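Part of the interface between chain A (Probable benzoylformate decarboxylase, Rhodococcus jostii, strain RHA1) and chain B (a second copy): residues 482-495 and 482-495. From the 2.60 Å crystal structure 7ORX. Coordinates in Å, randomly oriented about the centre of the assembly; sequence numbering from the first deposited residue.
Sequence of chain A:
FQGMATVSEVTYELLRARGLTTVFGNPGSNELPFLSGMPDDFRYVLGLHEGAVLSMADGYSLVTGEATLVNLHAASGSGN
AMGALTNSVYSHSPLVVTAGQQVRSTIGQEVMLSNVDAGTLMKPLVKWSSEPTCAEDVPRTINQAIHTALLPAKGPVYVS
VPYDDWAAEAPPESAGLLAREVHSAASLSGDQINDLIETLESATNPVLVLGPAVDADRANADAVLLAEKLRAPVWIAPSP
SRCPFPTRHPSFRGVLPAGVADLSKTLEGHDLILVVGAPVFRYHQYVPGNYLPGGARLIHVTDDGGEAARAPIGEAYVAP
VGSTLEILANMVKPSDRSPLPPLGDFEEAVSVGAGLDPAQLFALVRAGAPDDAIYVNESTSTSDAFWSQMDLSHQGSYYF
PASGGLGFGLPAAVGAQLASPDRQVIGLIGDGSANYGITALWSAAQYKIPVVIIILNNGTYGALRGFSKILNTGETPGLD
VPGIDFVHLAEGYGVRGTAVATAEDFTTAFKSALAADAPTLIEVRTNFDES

Chain A, residues 482-495: PGIDFVHLAEGYGV
Chain B (482-495) PGIDFVHLAEGYGV

Both stretches carry a helix at 486-492, flanked by loop or turn. The two helices run nearly antiparallel, at 160°, and their axes approach to 7.5 Å. The register pairs each N-terminal end with the other C-terminal end: B:Ile484 CA lies 5.1 Å from A:Tyr493 CA, and B:Asp485 CA 4.6 Å from A:Gly492 CA.

B:Pro482 makes no contact with the chain A stretch. B:Gly483 has phi/psi 82/35, a positive phi that favours glycine. B:Ile484 is extended (-117/121), with chi1 m and chi2 t. Its CA makes a CA-H...O contact with A:Gly492 O at 3.4 Å.

B:Asp485 N donates to the same oxygen, A:Gly492 O, at 3.0 Å. The reciprocal bond, from A:Asp485 N to B:Gly492 O, is 2.8 Å. Each N-cap amide thus meets the carbonyl of Gly492, near the C-terminal end of the partner's helix. B:Asp485, chi1 t, also caps its own helix: OD1 accepts weakly from B:Val487 N at 3.2 Å.

B:Phe486 and B:Val487 do not touch the partner stretch. B:His488, chi1 -89° and chi2 -40°, points toward it. Its ND1 hydrogen-bonds A:His488 ND1 at 3.1 Å; either could donate. The rings meet rim to rim, planes at 29°. A:Glu491 CB lies over the face of the B:His488 ring, 4.3 Å from its centroid.

B:Leu489 (m, t) sends CD2 over the A:Tyr493 ring, 4.1 Å from the centroid, a CH-pi contact. B:Leu489 CD2 also meets A:Leu489 CD2 at 4.1 Å. B:Ala490 points away and does not touch the partner stretch.

B:Gly492 leaves room for close packing: its CA is 3.7 Å from A:Leu489 CD2, and a CB would clash with that methyl.

B:Tyr493 (chi1 -77°, chi2 -50°) receives A:Leu489 CD2 over its ring, 4.0 Å from the centroid. B:Gly494, at 91/14, forms a Schellman motif, with B:Val495 N bonded to B:Ala490 O at 2.8 Å.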

# COMPACT_ATOMS: atom_id res chain seq x y z
N PRO A 482 20.57 33.73 0.18
CA PRO A 482 21.61 34.61 0.72
C PRO A 482 21.89 34.34 2.21
O PRO A 482 21.01 33.81 2.87
CB PRO A 482 21.00 36.02 0.56
CG PRO A 482 19.50 35.79 0.71
CD PRO A 482 19.29 34.45 0.04
N GLY A 483 23.08 34.73 2.70
CA GLY A 483 23.41 34.83 4.14
C GLY A 483 23.80 33.50 4.75
O GLY A 483 23.41 33.27 5.92
N ILE A 484 24.50 32.65 4.00
CA ILE A 484 25.04 31.32 4.43
C ILE A 484 26.56 31.36 4.37
O ILE A 484 27.07 31.54 3.25
CB ILE A 484 24.52 30.18 3.54
CG1 ILE A 484 23.00 30.12 3.59
CG2 ILE A 484 25.13 28.85 3.92
CD1 ILE A 484 22.39 29.11 2.63
N ASP A 485 27.26 31.13 5.48
CA ASP A 485 28.75 31.06 5.48
C ASP A 485 29.17 29.61 5.63
O ASP A 485 29.18 29.14 6.80
CB ASP A 485 29.34 31.95 6.56
CG ASP A 485 30.84 32.20 6.41
OD1 ASP A 485 31.49 31.49 5.58
OD2 ASP A 485 31.35 33.12 7.13
N PHE A 486 29.57 28.94 4.53
CA PHE A 486 29.94 27.50 4.53
C PHE A 486 31.26 27.28 5.29
O PHE A 486 31.49 26.15 5.78
CB PHE A 486 30.03 26.95 3.11
CG PHE A 486 28.67 26.88 2.47
CD1 PHE A 486 27.85 25.79 2.68
CD2 PHE A 486 28.16 27.96 1.77
CE1 PHE A 486 26.57 25.76 2.17
CE2 PHE A 486 26.88 27.93 1.27
CZ PHE A 486 26.10 26.82 1.45
N VAL A 487 32.10 28.30 5.40
CA VAL A 487 33.34 28.20 6.22
C VAL A 487 32.93 28.02 7.68
O VAL A 487 33.44 27.10 8.32
CB VAL A 487 34.28 29.38 6.00
CG1 VAL A 487 35.45 29.31 6.93
CG2 VAL A 487 34.79 29.39 4.57
N HIS A 488 31.99 28.83 8.16
CA HIS A 488 31.44 28.72 9.54
C HIS A 488 30.78 27.35 9.72
O HIS A 488 30.94 26.75 10.79
CB HIS A 488 30.47 29.87 9.85
CG HIS A 488 31.14 31.10 10.38
ND1 HIS A 488 32.13 31.05 11.39
CD2 HIS A 488 30.96 32.40 10.09
CE1 HIS A 488 32.50 32.27 11.67
NE2 HIS A 488 31.81 33.11 10.89
N LEU A 489 30.07 26.85 8.71
CA LEU A 489 29.39 25.54 8.82
C LEU A 489 30.46 24.46 8.93
O LEU A 489 30.36 23.64 9.85
CB LEU A 489 28.47 25.30 7.63
CG LEU A 489 27.24 26.20 7.53
CD1 LEU A 489 26.28 25.63 6.53
CD2 LEU A 489 26.52 26.37 8.84
N ALA A 490 31.48 24.48 8.07
CA ALA A 490 32.58 23.50 8.10
C ALA A 490 33.22 23.45 9.48
O ALA A 490 33.41 22.35 10.01
CB ALA A 490 33.60 23.80 7.04
N GLU A 491 33.52 24.62 10.05
CA GLU A 491 34.28 24.69 11.31
C GLU A 491 33.32 24.25 12.42
O GLU A 491 33.77 23.59 13.37
CB GLU A 491 34.89 26.08 11.50
CG GLU A 491 36.03 26.37 10.52
CD GLU A 491 36.47 27.84 10.45
OE1 GLU A 491 37.49 28.13 9.73
OE2 GLU A 491 35.77 28.73 11.05
N GLY A 492 32.04 24.52 12.25
CA GLY A 492 30.99 24.04 13.16
C GLY A 492 31.01 22.53 13.28
O GLY A 492 30.66 22.05 14.35
N TYR A 493 31.38 21.79 12.22
CA TYR A 493 31.38 20.32 12.23
C TYR A 493 32.82 19.80 12.30
O TYR A 493 33.00 18.60 12.33
CB TYR A 493 30.56 19.78 11.05
CG TYR A 493 29.06 19.90 11.22
CD1 TYR A 493 28.45 19.44 12.37
CD2 TYR A 493 28.25 20.43 10.23
CE1 TYR A 493 27.08 19.58 12.58
CE2 TYR A 493 26.87 20.53 10.38
CZ TYR A 493 26.29 20.12 11.58
OH TYR A 493 24.95 20.20 11.81
N GLY A 494 33.81 20.67 12.46
CA GLY A 494 35.20 20.25 12.73
C GLY A 494 35.97 20.01 11.45
O GLY A 494 37.01 19.36 11.49
N VAL A 495 35.49 20.56 10.33
CA VAL A 495 36.25 20.57 9.05
C VAL A 495 36.85 21.96 8.79
O VAL A 495 36.16 22.98 8.91
CB VAL A 495 35.38 20.11 7.88
CG1 VAL A 495 36.12 20.14 6.56
CG2 VAL A 495 34.89 18.71 8.14
N PRO B 482 30.86 14.43 19.99
CA PRO B 482 31.86 15.46 20.28
C PRO B 482 32.25 16.24 19.01
O PRO B 482 32.05 15.71 17.91
CB PRO B 482 33.04 14.63 20.81
CG PRO B 482 32.96 13.33 20.03
CD PRO B 482 31.47 13.09 19.91
N GLY B 483 32.81 17.44 19.18
CA GLY B 483 33.47 18.23 18.12
C GLY B 483 32.47 19.01 17.26
O GLY B 483 32.74 19.11 16.05
N ILE B 484 31.39 19.51 17.88
CA ILE B 484 30.35 20.38 17.25
C ILE B 484 30.36 21.73 17.95
O ILE B 484 30.06 21.76 19.14
CB ILE B 484 28.95 19.73 17.34
CG1 ILE B 484 28.92 18.36 16.69
CG2 ILE B 484 27.88 20.65 16.77
CD1 ILE B 484 27.64 17.63 16.91
N ASP B 485 30.59 22.81 17.20
CA ASP B 485 30.48 24.20 17.70
C ASP B 485 29.18 24.82 17.17
O ASP B 485 29.18 25.28 16.00
CB ASP B 485 31.71 25.01 17.31
CG ASP B 485 31.82 26.34 18.05
OD1 ASP B 485 30.83 26.76 18.69
OD2 ASP B 485 32.91 26.97 18.00
N PHE B 486 28.15 24.90 18.01
CA PHE B 486 26.81 25.41 17.63
C PHE B 486 26.84 26.92 17.38
O PHE B 486 25.97 27.44 16.65
CB PHE B 486 25.76 25.06 18.68
CG PHE B 486 25.49 23.58 18.68
CD1 PHE B 486 24.60 23.04 17.79
CD2 PHE B 486 26.22 22.74 19.49
CE1 PHE B 486 24.38 21.68 17.77
CE2 PHE B 486 26.00 21.38 19.45
CZ PHE B 486 25.07 20.85 18.60
N VAL B 487 27.80 27.61 17.99
CA VAL B 487 27.94 29.07 17.73
C VAL B 487 28.38 29.23 16.28
O VAL B 487 27.79 30.06 15.60
CB VAL B 487 28.89 29.74 18.73
CG1 VAL B 487 29.11 31.20 18.36
CG2 VAL B 487 28.36 29.63 20.14
N HIS B 488 29.34 28.44 15.82
CA HIS B 488 29.81 28.44 14.41
C HIS B 488 28.63 28.07 13.51
O HIS B 488 28.50 28.69 12.44
CB HIS B 488 31.00 27.50 14.18
CG HIS B 488 32.34 28.11 14.39
ND1 HIS B 488 32.66 29.40 13.99
CD2 HIS B 488 33.45 27.63 14.99
CE1 HIS B 488 33.90 29.69 14.37
NE2 HIS B 488 34.42 28.61 14.97
N LEU B 489 27.81 27.10 13.89
CA LEU B 489 26.67 26.70 13.04
C LEU B 489 25.69 27.86 12.94
O LEU B 489 25.33 28.22 11.82
CB LEU B 489 26.02 25.43 13.60
CG LEU B 489 26.84 24.16 13.47
CD1 LEU B 489 26.01 22.94 13.84
CD2 LEU B 489 27.38 23.99 12.07
N ALA B 490 25.32 28.46 14.05
CA ALA B 490 24.41 29.63 14.08
C ALA B 490 24.93 30.73 13.15
O ALA B 490 24.15 31.28 12.40
CB ALA B 490 24.26 30.13 15.51
N GLU B 491 26.20 31.07 13.23
CA GLU B 491 26.76 32.23 12.49
C GLU B 491 26.82 31.82 11.03
O GLU B 491 26.59 32.66 10.17
CB GLU B 491 28.08 32.71 13.12
CG GLU B 491 27.87 33.37 14.49
CD GLU B 491 28.91 34.37 14.99
OE1 GLU B 491 28.82 34.81 16.22
OE2 GLU B 491 29.83 34.68 14.16
N GLY B 492 27.05 30.54 10.78
CA GLY B 492 26.97 29.96 9.43
C GLY B 492 25.62 30.21 8.77
O GLY B 492 25.61 30.33 7.57
N TYR B 493 24.53 30.26 9.52
CA TYR B 493 23.16 30.46 9.00
C TYR B 493 22.69 31.89 9.27
O TYR B 493 21.56 32.22 8.86
CB TYR B 493 22.22 29.37 9.52
CG TYR B 493 22.40 28.04 8.81
CD1 TYR B 493 22.41 27.97 7.43
CD2 TYR B 493 22.58 26.85 9.49
CE1 TYR B 493 22.61 26.78 6.75
CE2 TYR B 493 22.78 25.65 8.82
CZ TYR B 493 22.79 25.62 7.45
OH TYR B 493 23.02 24.46 6.77
N GLY B 494 23.53 32.75 9.84
CA GLY B 494 23.18 34.17 9.99
C GLY B 494 22.49 34.45 11.31
O GLY B 494 21.91 35.57 11.47
N VAL B 495 22.54 33.51 12.25
CA VAL B 495 22.10 33.79 13.65
C VAL B 495 23.29 34.04 14.61
O VAL B 495 24.25 33.28 14.66
CB VAL B 495 21.23 32.64 14.15
CG1 VAL B 495 20.77 32.88 15.58
CG2 VAL B 495 20.05 32.45 13.21